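Local atomic coordinates of SAM-dependent methyltransferase (Pyrococcus horikoshii, PDB entry 1WZN), a protein that probably transfers a methyl group from S-adenosylmethionine to an unspecified acceptor, and binds the product S-adenosyl-L-homocysteine. Residues A[44-49]-A[107-112]. Sequence-based numbering, arbitrary orientation.
Sequences RVLDLA and DAVTMF. With SAH (S-adenosyl-L-homocysteine), chain F.
The hydroxyl OG1 of T110 donates to OD1 of D47, 2.7 Å away, from above the carboxylate plane. D47 CG stands anti to its backbone N (chi1 -175°), which carries OD1 over to T110 and within 3.3 Å of F112 CD2. A water accepts from F112 N and also lies 2.7 Å from L48 O and from D47 OD1, carrying the ladder on where the main chains part. D47 OD2 is held by T56. On the opposite face, L48 CD1 packs tightly on V109 CG1 at 3.5 Å, and M111, bent at its last torsion, lays CE against L48 CB. V131 of helix 121-134 covers L48 and V109.

Behind these side chains the strands run parallel. L46 N bonds A108 O, L46 O takes T110 N at 2.8 Å, and L48 N bonds T110 O. R44 N meets D107 OD2 almost straight (176°).

An alanine at D47 would probably leave the hydroxyls of T110 and T56 without their carboxylate mate and hold the water less firmly.

These are neighbouring central strands of the Rossmann-like methyltransferase sheet. Where they end, A49 O and F112 O both accept from the SAH amino nitrogen, at 2.9 and 3.1 Å, a grip suited to an ammonium, which it probably is.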
ATOM      1  N   ARG A  44      -3.356 -40.251  28.168  1.00 17.55           N
ATOM      2  CA  ARG A  44      -4.420 -40.384  27.175  1.00 17.41           C
ATOM      3  C   ARG A  44      -4.915 -39.006  26.730  1.00 17.57           C
ATOM      4  O   ARG A  44      -5.359 -38.192  27.546  1.00 16.57           O
ATOM      5  CB  ARG A  44      -5.568 -41.216  27.764  1.00 18.19           C
ATOM      6  CG  ARG A  44      -6.661 -41.641  26.775  1.00 19.68           C
ATOM      7  CD  ARG A  44      -7.558 -42.693  27.437  1.00 25.98           C
ATOM      8  NE  ARG A  44      -8.904 -42.802  26.865  1.00 32.60           N
ATOM      9  CZ  ARG A  44      -9.215 -43.456  25.749  1.00 35.57           C
ATOM     10  NH1 ARG A  44      -8.276 -44.078  25.047  1.00 36.83           N
ATOM     11  NH2 ARG A  44     -10.483 -43.518  25.349  1.00 34.05           N
ATOM     12  N   VAL A  45      -4.837 -38.765  25.425  1.00 17.58           N
ATOM     13  CA  VAL A  45      -5.211 -37.479  24.836  1.00 16.43           C
ATOM     14  C   VAL A  45      -6.305 -37.605  23.787  1.00 15.46           C
ATOM     15  O   VAL A  45      -6.283 -38.518  22.974  1.00 13.75           O
ATOM     16  CB  VAL A  45      -3.989 -36.834  24.147  1.00 17.44           C
ATOM     17  CG1 VAL A  45      -4.348 -35.463  23.595  1.00 16.18           C
ATOM     18  CG2 VAL A  45      -2.829 -36.729  25.131  1.00 19.08           C
ATOM     19  N   LEU A  46      -7.257 -36.677  23.816  1.00 14.10           N
ATOM     20  CA  LEU A  46      -8.341 -36.639  22.841  1.00 13.40           C
ATOM     21  C   LEU A  46      -7.996 -35.459  21.938  1.00 13.39           C
ATOM     22  O   LEU A  46      -7.923 -34.326  22.413  1.00 13.85           O
ATOM     23  CB  LEU A  46      -9.689 -36.367  23.523  1.00 12.86           C
ATOM     24  CG  LEU A  46     -10.878 -36.073  22.593  1.00 12.90           C
ATOM     25  CD1 LEU A  46     -11.153 -37.270  21.705  1.00 16.77           C
ATOM     26  CD2 LEU A  46     -12.118 -35.738  23.418  1.00 16.95           C
ATOM     27  N   ASP A  47      -7.763 -35.718  20.655  1.00 13.12           N
ATOM     28  CA  ASP A  47      -7.431 -34.640  19.728  1.00 12.89           C
ATOM     29  C   ASP A  47      -8.661 -34.351  18.862  1.00 13.10           C
ATOM     30  O   ASP A  47      -8.978 -35.106  17.947  1.00 12.68           O
ATOM     31  CB  ASP A  47      -6.226 -35.038  18.860  1.00 12.35           C
ATOM     32  CG  ASP A  47      -5.753 -33.903  17.969  1.00 13.68           C
ATOM     33  OD1 ASP A  47      -5.869 -32.736  18.403  1.00 13.23           O
ATOM     34  OD2 ASP A  47      -5.264 -34.173  16.850  1.00 14.37           O
ATOM     35  N   LEU A  48      -9.350 -33.252  19.174  1.00 13.12           N
ATOM     36  CA  LEU A  48     -10.574 -32.844  18.481  1.00 12.47           C
ATOM     37  C   LEU A  48     -10.314 -32.153  17.140  1.00 13.85           C
ATOM     38  O   LEU A  48      -9.418 -31.321  17.035  1.00 14.46           O
ATOM     39  CB  LEU A  48     -11.382 -31.912  19.397  1.00 13.80           C
ATOM     40  CG  LEU A  48     -11.779 -32.483  20.776  1.00 13.79           C
ATOM     41  CD1 LEU A  48     -12.363 -31.369  21.647  1.00 16.24           C
ATOM     42  CD2 LEU A  48     -12.801 -33.594  20.612  1.00 15.05           C
ATOM     43  N   ALA A  49     -11.135 -32.479  16.141  1.00 14.78           N
ATOM     44  CA  ALA A  49     -11.001 -31.947  14.780  1.00 14.24           C
ATOM     45  C   ALA A  49      -9.566 -32.223  14.354  1.00 14.83           C
ATOM     46  O   ALA A  49      -8.836 -31.327  13.928  1.00 14.18           O
ATOM     47  CB  ALA A  49     -11.306 -30.444  14.751  1.00 12.18           C
ATOM     48  N   ASP A 107      -6.744 -37.295  29.937  1.00 14.63           N
ATOM     49  CA  ASP A 107      -5.821 -36.494  30.733  1.00 14.03           C
ATOM     50  C   ASP A 107      -5.656 -35.130  30.086  1.00 15.25           C
ATOM     51  O   ASP A 107      -5.338 -34.145  30.752  1.00 14.40           O
ATOM     52  CB  ASP A 107      -4.451 -37.164  30.822  1.00 15.78           C
ATOM     53  CG  ASP A 107      -4.517 -38.539  31.447  1.00 15.20           C
ATOM     54  OD1 ASP A 107      -5.150 -38.668  32.513  1.00 15.23           O
ATOM     55  OD2 ASP A 107      -3.930 -39.473  30.873  1.00 15.82           O
ATOM     56  N   ALA A 108      -5.852 -35.086  28.773  1.00 14.41           N
ATOM     57  CA  ALA A 108      -5.745 -33.834  28.035  1.00 16.35           C
ATOM     58  C   ALA A 108      -6.613 -33.888  26.790  1.00 15.97           C
ATOM     59  O   ALA A 108      -6.872 -34.961  26.238  1.00 14.60           O
ATOM     60  CB  ALA A 108      -4.294 -33.567  27.645  1.00 14.83           C
ATOM     61  N   VAL A 109      -7.066 -32.718  26.361  1.00 15.60           N
ATOM     62  CA  VAL A 109      -7.880 -32.602  25.163  1.00 13.84           C
ATOM     63  C   VAL A 109      -7.217 -31.494  24.363  1.00 15.57           C
ATOM     64  O   VAL A 109      -6.871 -30.451  24.921  1.00 15.08           O
ATOM     65  CB  VAL A 109      -9.325 -32.178  25.491  1.00 14.45           C
ATOM     66  CG1 VAL A 109     -10.114 -31.975  24.197  1.00 12.37           C
ATOM     67  CG2 VAL A 109     -10.005 -33.247  26.358  1.00 15.48           C
ATOM     68  N   THR A 110      -7.022 -31.725  23.071  1.00 15.03           N
ATOM     69  CA  THR A 110      -6.389 -30.732  22.216  1.00 15.72           C
ATOM     70  C   THR A 110      -7.234 -30.416  20.988  1.00 14.80           C
ATOM     71  O   THR A 110      -8.068 -31.211  20.558  1.00 13.42           O
ATOM     72  CB  THR A 110      -5.001 -31.217  21.710  1.00 13.92           C
ATOM     73  OG1 THR A 110      -5.156 -32.457  21.005  1.00 16.13           O
ATOM     74  CG2 THR A 110      -4.037 -31.425  22.872  1.00 15.53           C
ATOM     75  N   MET A 111      -7.021 -29.225  20.444  1.00 16.62           N
ATOM     76  CA  MET A 111      -7.688 -28.795  19.224  1.00 15.96           C
ATOM     77  C   MET A 111      -6.635 -27.927  18.579  1.00 15.75           C
ATOM     78  O   MET A 111      -6.422 -26.789  18.994  1.00 17.02           O
ATOM     79  CB  MET A 111      -8.948 -27.985  19.503  1.00 16.74           C
ATOM     80  CG  MET A 111      -9.601 -27.505  18.213  1.00 17.33           C
ATOM     81  SD  MET A 111     -11.271 -26.883  18.437  1.00 20.07           S
ATOM     82  CE  MET A 111     -12.174 -28.412  18.363  1.00 17.13           C
ATOM     83  N   PHE A 112      -5.979 -28.478  17.565  1.00 14.42           N
ATOM     84  CA  PHE A 112      -4.883 -27.797  16.892  1.00 15.24           C
ATOM     85  C   PHE A 112      -5.187 -27.084  15.587  1.00 15.83           C
ATOM     86  O   PHE A 112      -6.037 -27.503  14.798  1.00 16.10           O
ATOM     87  CB  PHE A 112      -3.746 -28.794  16.622  1.00 17.00           C
ATOM     88  CG  PHE A 112      -3.093 -29.340  17.862  1.00 17.88           C
ATOM     89  CD1 PHE A 112      -2.278 -28.531  18.653  1.00 18.93           C
ATOM     90  CD2 PHE A 112      -3.279 -30.667  18.232  1.00 16.03           C
ATOM     91  CE1 PHE A 112      -1.656 -29.038  19.796  1.00 20.82           C
ATOM     92  CE2 PHE A 112      -2.664 -31.185  19.371  1.00 16.14           C
ATOM     93  CZ  PHE A 112      -1.850 -30.372  20.154  1.00 17.15           C
TER
HETATM   94  N   SAH F1001      -6.032 -30.483  13.801  1.00 16.53           N
HETATM   95  CA  SAH F1001      -5.600 -30.678  12.352  1.00 16.95           C
HETATM   96  CB  SAH F1001      -6.528 -30.140  11.298  1.00 18.90           C
HETATM   97  CG  SAH F1001      -6.854 -28.658  11.214  1.00 17.92           C
HETATM   98  SD  SAH F1001      -8.087 -28.486   9.846  1.00 17.57           S
HETATM   99  C   SAH F1001      -4.146 -30.034  12.236  1.00 18.08           C
HETATM  100  O   SAH F1001      -3.616 -29.512  13.235  1.00 17.25           O
HETATM  101  OXT SAH F1001      -3.589 -30.113  11.070  1.00 20.54           O
HETATM  102  C5' SAH F1001      -9.610 -28.208  10.666  1.00 16.16           C
HETATM  103  C4' SAH F1001     -10.388 -29.587  10.933  1.00 15.87           C
HETATM  104  O4' SAH F1001     -11.596 -29.150  11.564  1.00 17.24           O
HETATM  105  C3' SAH F1001     -10.854 -30.335   9.705  1.00 17.57           C
HETATM  106  O3' SAH F1001     -10.265 -31.635   9.656  1.00 16.94           O
HETATM  107  C2' SAH F1001     -12.431 -30.329   9.859  1.00 15.43           C
HETATM  108  O2' SAH F1001     -13.035 -31.492   9.308  1.00 18.24           O
HETATM  109  C1' SAH F1001     -12.602 -30.187  11.360  1.00 15.89           C
HETATM  110  N9  SAH F1001     -13.780 -29.734  11.819  1.00 17.41           N
HETATM  111  C8  SAH F1001     -14.489 -28.559  11.606  1.00 17.36           C
HETATM  112  N7  SAH F1001     -15.614 -28.468  12.236  1.00 17.55           N
HETATM  113  C5  SAH F1001     -15.709 -29.689  12.960  1.00 17.74           C
HETATM  114  C6  SAH F1001     -16.722 -30.186  13.847  1.00 17.62           C
HETATM  115  N6  SAH F1001     -17.838 -29.511  14.156  1.00 17.64           N
HETATM  116  N1  SAH F1001     -16.466 -31.434  14.376  1.00 15.44           N
HETATM  117  C2  SAH F1001     -15.343 -32.153  14.087  1.00 17.18           C
HETATM  118  N3  SAH F1001     -14.349 -31.708  13.240  1.00 16.44           N
HETATM  119  C4  SAH F1001     -14.598 -30.476  12.716  1.00 16.93           C
HETATM  120  O   HOH W   1      -6.745 -30.967  16.510  1.00 16.41           O
HETATM  121  O   HOH W   2      -8.465 -28.789  15.038  1.00 24.82           O